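Local structure of possible thiamine biosynthesis enzyme (Candida albicans, 2X7Q) at residues T93-L99 with Y197-W203. The protein is of unknown function but has a periplasmic binding protein fold, so it probably binds a small solute, possibly one linked to thiamine biosynthesis. The protein carries 1 engineered substitution. Residues are numbered along the deposited sequence.
Sequences TYVKSPL and YTPWSSW
Segments 93-99 and 197-203 run antiparallel, burying 593 Å² between them. Tyr197 ends strand 190-197 extended, its CA 3.3 Å from Leu99 O and its CD1 4.2 Å from Pro98 CG. Thr198 N donates to Leu99 O (2.9 Å); Thr198 OG1 (chi1 p) accepts from Leu99 N (2.8 Å) and donates to Trp200 O (2.8 Å), tying the turn through Pro199 to segment 93-99. Trp200 points away, its NE1 hydrogen-bonded to Glu75. The two segments link the two five-strand sheets, consistent with a periplasmic binding protein hinge: 96-99 joins strand 88-95 to strand 100-106 of the second sheet, and 198-202 returns from its strand 190-197 to strand 203-208 of the first. Ser201 OG (chi1 m) donates to Lys96 O at 2.9 Å. Ser202, kinked at phi/psi -82/-34, points toward 93-99; its OG (chi1 p) donates to Ser97 O (2.9 Å), its N weakly (3.4 Å). Trp203 pairs with Val95 in an antiparallel hydrogen-bonded bridge, CA-CA 4.7 Å. At the Tyr94 corner (-94/-44), Trp203 O accepts from Tyr94 N (2.8 Å) and Val95 N (3.2 Å). Trp203 (chi1 m) packs CB 3.6 Å from Val95 CB; Leu99 (chi1 t) brings CD1 to the indole edge, 3.9 Å from Trp203 NE1.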
ATOM      1  N   THR A  93      -7.432   4.919   7.921  1.00  9.02           N
ATOM      2  CA  THR A  93      -7.090   5.028   6.508  1.00  9.06           C
ATOM      3  C   THR A  93      -6.092   6.157   6.270  1.00  9.51           C
ATOM      4  O   THR A  93      -6.282   7.274   6.750  1.00  8.76           O
ATOM      5  CB  THR A  93      -8.341   5.284   5.649  1.00  9.89           C
ATOM      6  OG1 THR A  93      -9.290   4.233   5.858  1.00 10.55           O
ATOM      7  CG2 THR A  93      -7.973   5.347   4.174  1.00  9.54           C
ATOM      8  N   TYR A  94      -5.030   5.859   5.528  1.00  8.73           N
ATOM      9  CA  TYR A  94      -4.004   6.846   5.214  1.00  8.29           C
ATOM     10  C   TYR A  94      -4.281   7.514   3.871  1.00  9.41           C
ATOM     11  O   TYR A  94      -4.164   8.733   3.732  1.00  8.46           O
ATOM     12  CB  TYR A  94      -2.624   6.185   5.203  1.00  8.79           C
ATOM     13  CG  TYR A  94      -1.492   7.122   4.849  1.00  9.69           C
ATOM     14  CD1 TYR A  94      -1.121   8.149   5.706  1.00  9.42           C
ATOM     15  CD2 TYR A  94      -0.786   6.972   3.662  1.00  9.08           C
ATOM     16  CE1 TYR A  94      -0.084   9.005   5.389  1.00 10.01           C
ATOM     17  CE2 TYR A  94       0.252   7.822   3.336  1.00  9.34           C
ATOM     18  CZ  TYR A  94       0.598   8.836   4.204  1.00  9.46           C
ATOM     19  OH  TYR A  94       1.631   9.684   3.886  1.00 10.49           O
ATOM     20  N   VAL A  95      -4.650   6.706   2.883  1.00  8.26           N
ATOM     21  CA  VAL A  95      -5.016   7.219   1.569  1.00  8.09           C
ATOM     22  C   VAL A  95      -6.426   6.782   1.193  1.00  9.45           C
ATOM     23  O   VAL A  95      -6.738   5.591   1.188  1.00  8.84           O
ATOM     24  CB  VAL A  95      -4.034   6.755   0.483  1.00  9.15           C
ATOM     25  CG1 VAL A  95      -4.531   7.176  -0.887  1.00  9.47           C
ATOM     26  CG2 VAL A  95      -2.649   7.320   0.752  1.00  8.98           C
ATOM     27  N   LYS A  96      -7.272   7.756   0.879  1.00  9.87           N
ATOM     28  CA  LYS A  96      -8.672   7.491   0.575  1.00  9.88           C
ATOM     29  C   LYS A  96      -8.874   7.050  -0.873  1.00 10.71           C
ATOM     30  O   LYS A  96      -9.672   6.153  -1.154  1.00 10.29           O
ATOM     31  CB  LYS A  96      -9.515   8.732   0.871  1.00 12.75           C
ATOM     32  CG  LYS A  96     -11.008   8.528   0.688  1.00 14.55           C
ATOM     33  CD  LYS A  96     -11.775   9.753   1.146  0.19 14.33           C
ATOM     34  CE  LYS A  96     -11.470  10.076   2.600  0.70 15.16           C
ATOM     35  NZ  LYS A  96     -12.201  11.289   3.061  0.37 15.14           N
ATOM     36  N   SER A  97      -8.151   7.687  -1.788  1.00 10.25           N
ATOM     37  CA  SER A  97      -8.271   7.380  -3.211  1.00 11.00           C
ATOM     38  C   SER A  97      -7.732   5.985  -3.530  1.00 10.84           C
ATOM     39  O   SER A  97      -6.846   5.482  -2.841  1.00  9.56           O
ATOM     40  CB  SER A  97      -7.548   8.439  -4.046  1.00 12.14           C
ATOM     41  OG  SER A  97      -6.222   8.631  -3.588  1.00 10.66           O
ATOM     42  N   PRO A  98      -8.271   5.353  -4.583  1.00 13.01           N
ATOM     43  CA  PRO A  98      -7.864   4.000  -4.981  1.00 11.87           C
ATOM     44  C   PRO A  98      -6.506   3.983  -5.670  1.00 12.38           C
ATOM     45  O   PRO A  98      -6.124   4.987  -6.271  1.00 12.56           O
ATOM     46  CB  PRO A  98      -8.949   3.594  -5.978  1.00 12.73           C
ATOM     47  CG  PRO A  98      -9.412   4.874  -6.566  1.00 13.37           C
ATOM     48  CD  PRO A  98      -9.344   5.882  -5.443  1.00 12.79           C
ATOM     49  N   LEU A  99      -5.796   2.860  -5.583  1.00 12.05           N
ATOM     50  CA  LEU A  99      -4.489   2.720  -6.220  1.00 11.23           C
ATOM     51  C   LEU A  99      -4.635   2.317  -7.689  1.00 10.65           C
ATOM     52  O   LEU A  99      -5.423   1.431  -8.019  1.00 11.02           O
ATOM     53  CB  LEU A  99      -3.641   1.683  -5.479  1.00 13.04           C
ATOM     54  CG  LEU A  99      -2.130   1.730  -5.721  1.00 13.06           C
ATOM     55  CD1 LEU A  99      -1.527   2.931  -5.021  1.00 12.33           C
ATOM     56  CD2 LEU A  99      -1.456   0.447  -5.251  1.00 13.90           C
ATOM     57  N   TYR A 197      -7.864   0.009 -11.326  1.00 12.17           N
ATOM     58  CA  TYR A 197      -7.939   0.650 -10.021  1.00 11.89           C
ATOM     59  C   TYR A 197      -8.309  -0.359  -8.943  1.00 12.28           C
ATOM     60  O   TYR A 197      -8.943  -1.378  -9.224  1.00 11.70           O
ATOM     61  CB  TYR A 197      -8.976   1.777 -10.032  1.00 13.07           C
ATOM     62  CG  TYR A 197      -8.592   2.982 -10.863  1.00 13.30           C
ATOM     63  CD1 TYR A 197      -7.806   3.995 -10.332  1.00 13.08           C
ATOM     64  CD2 TYR A 197      -9.031   3.111 -12.172  1.00 13.19           C
ATOM     65  CE1 TYR A 197      -7.457   5.099 -11.089  1.00 13.44           C
ATOM     66  CE2 TYR A 197      -8.691   4.208 -12.936  1.00 14.14           C
ATOM     67  CZ  TYR A 197      -7.903   5.201 -12.390  1.00 14.62           C
ATOM     68  OH  TYR A 197      -7.559   6.298 -13.148  1.00 15.13           O
ATOM     69  N   THR A 198      -7.914  -0.070  -7.708  1.00 12.25           N
ATOM     70  CA  THR A 198      -8.355  -0.861  -6.570  1.00 12.28           C
ATOM     71  C   THR A 198      -9.749  -0.397  -6.166  1.00 13.13           C
ATOM     72  O   THR A 198      -9.987   0.803  -6.024  1.00 12.49           O
ATOM     73  CB  THR A 198      -7.401  -0.714  -5.370  1.00 12.16           C
ATOM     74  OG1 THR A 198      -7.375   0.653  -4.940  1.00 11.07           O
ATOM     75  CG2 THR A 198      -5.993  -1.149  -5.750  1.00 12.58           C
ATOM     76  N   PRO A 199     -10.682  -1.345  -5.995  1.00 11.74           N
ATOM     77  CA  PRO A 199     -12.050  -0.994  -5.602  1.00 13.76           C
ATOM     78  C   PRO A 199     -12.087  -0.336  -4.226  1.00 14.10           C
ATOM     79  O   PRO A 199     -13.101   0.250  -3.850  1.00 16.28           O
ATOM     80  CB  PRO A 199     -12.759  -2.351  -5.543  1.00 14.22           C
ATOM     81  CG  PRO A 199     -11.927  -3.264  -6.382  1.00 15.06           C
ATOM     82  CD  PRO A 199     -10.520  -2.792  -6.223  1.00 13.85           C
ATOM     83  N   TRP A 200     -10.981  -0.428  -3.493  1.00 12.85           N
ATOM     84  CA  TRP A 200     -10.925   0.052  -2.116  1.00 12.75           C
ATOM     85  C   TRP A 200      -9.914   1.181  -1.945  1.00 11.74           C
ATOM     86  O   TRP A 200      -9.091   1.428  -2.827  1.00 11.66           O
ATOM     87  CB  TRP A 200     -10.551  -1.102  -1.186  1.00 12.25           C
ATOM     88  CG  TRP A 200      -9.334  -1.845  -1.647  1.00 11.36           C
ATOM     89  CD1 TRP A 200      -8.034  -1.487  -1.453  1.00 11.84           C
ATOM     90  CD2 TRP A 200      -9.307  -3.075  -2.389  1.00 13.15           C
ATOM     91  NE1 TRP A 200      -7.197  -2.417  -2.025  1.00 11.50           N
ATOM     92  CE2 TRP A 200      -7.951  -3.397  -2.603  1.00 11.93           C
ATOM     93  CE3 TRP A 200     -10.294  -3.928  -2.885  1.00 13.33           C
ATOM     94  CZ2 TRP A 200      -7.564  -4.545  -3.297  1.00 13.55           C
ATOM     95  CZ3 TRP A 200      -9.904  -5.064  -3.573  1.00 13.28           C
ATOM     96  CH2 TRP A 200      -8.552  -5.362  -3.772  1.00 12.73           C
ATOM     97  N   SER A 201      -9.982   1.864  -0.804  1.00 12.54           N
ATOM     98  CA  SER A 201      -8.966   2.845  -0.438  1.00 10.40           C
ATOM     99  C   SER A 201      -7.619   2.133  -0.366  1.00  9.72           C
ATOM    100  O   SER A 201      -7.536   1.009   0.122  1.00 10.57           O
ATOM    101  CB  SER A 201      -9.302   3.502   0.900  1.00 11.33           C
ATOM    102  OG  SER A 201     -10.505   4.247   0.812  1.00 11.70           O
ATOM    103  N   SER A 202      -6.568   2.790  -0.846  1.00  9.31           N
ATOM    104  CA  SER A 202      -5.295   2.114  -1.092  1.00 10.58           C
ATOM    105  C   SER A 202      -4.377   1.936   0.120  1.00  9.00           C
ATOM    106  O   SER A 202      -3.663   0.937   0.211  1.00 10.01           O
ATOM    107  CB  SER A 202      -4.539   2.804  -2.229  1.00  9.96           C
ATOM    108  OG  SER A 202      -4.375   4.184  -1.976  1.00  9.86           O
ATOM    109  N   TRP A 203      -4.388   2.891   1.044  1.00  8.56           N
ATOM    110  CA  TRP A 203      -3.442   2.862   2.157  1.00  9.21           C
ATOM    111  C   TRP A 203      -4.104   2.955   3.530  1.00  8.90           C
ATOM    112  O   TRP A 203      -5.092   3.667   3.710  1.00  8.03           O
ATOM    113  CB  TRP A 203      -2.406   3.976   1.991  1.00  9.01           C
ATOM    114  CG  TRP A 203      -1.525   3.789   0.792  1.00  8.57           C
ATOM    115  CD1 TRP A 203      -1.847   4.043  -0.508  1.00  9.06           C
ATOM    116  CD2 TRP A 203      -0.171   3.308   0.783  1.00  9.49           C
ATOM    117  NE1 TRP A 203      -0.781   3.750  -1.325  1.00  9.88           N
ATOM    118  CE2 TRP A 203       0.254   3.298  -0.559  1.00 10.49           C
ATOM    119  CE3 TRP A 203       0.710   2.887   1.781  1.00 10.98           C
ATOM    120  CZ2 TRP A 203       1.537   2.880  -0.926  1.00 11.12           C
ATOM    121  CZ3 TRP A 203       1.979   2.473   1.411  1.00 10.82           C
ATOM    122  CH2 TRP A 203       2.380   2.473   0.071  1.00 11.42           C
TER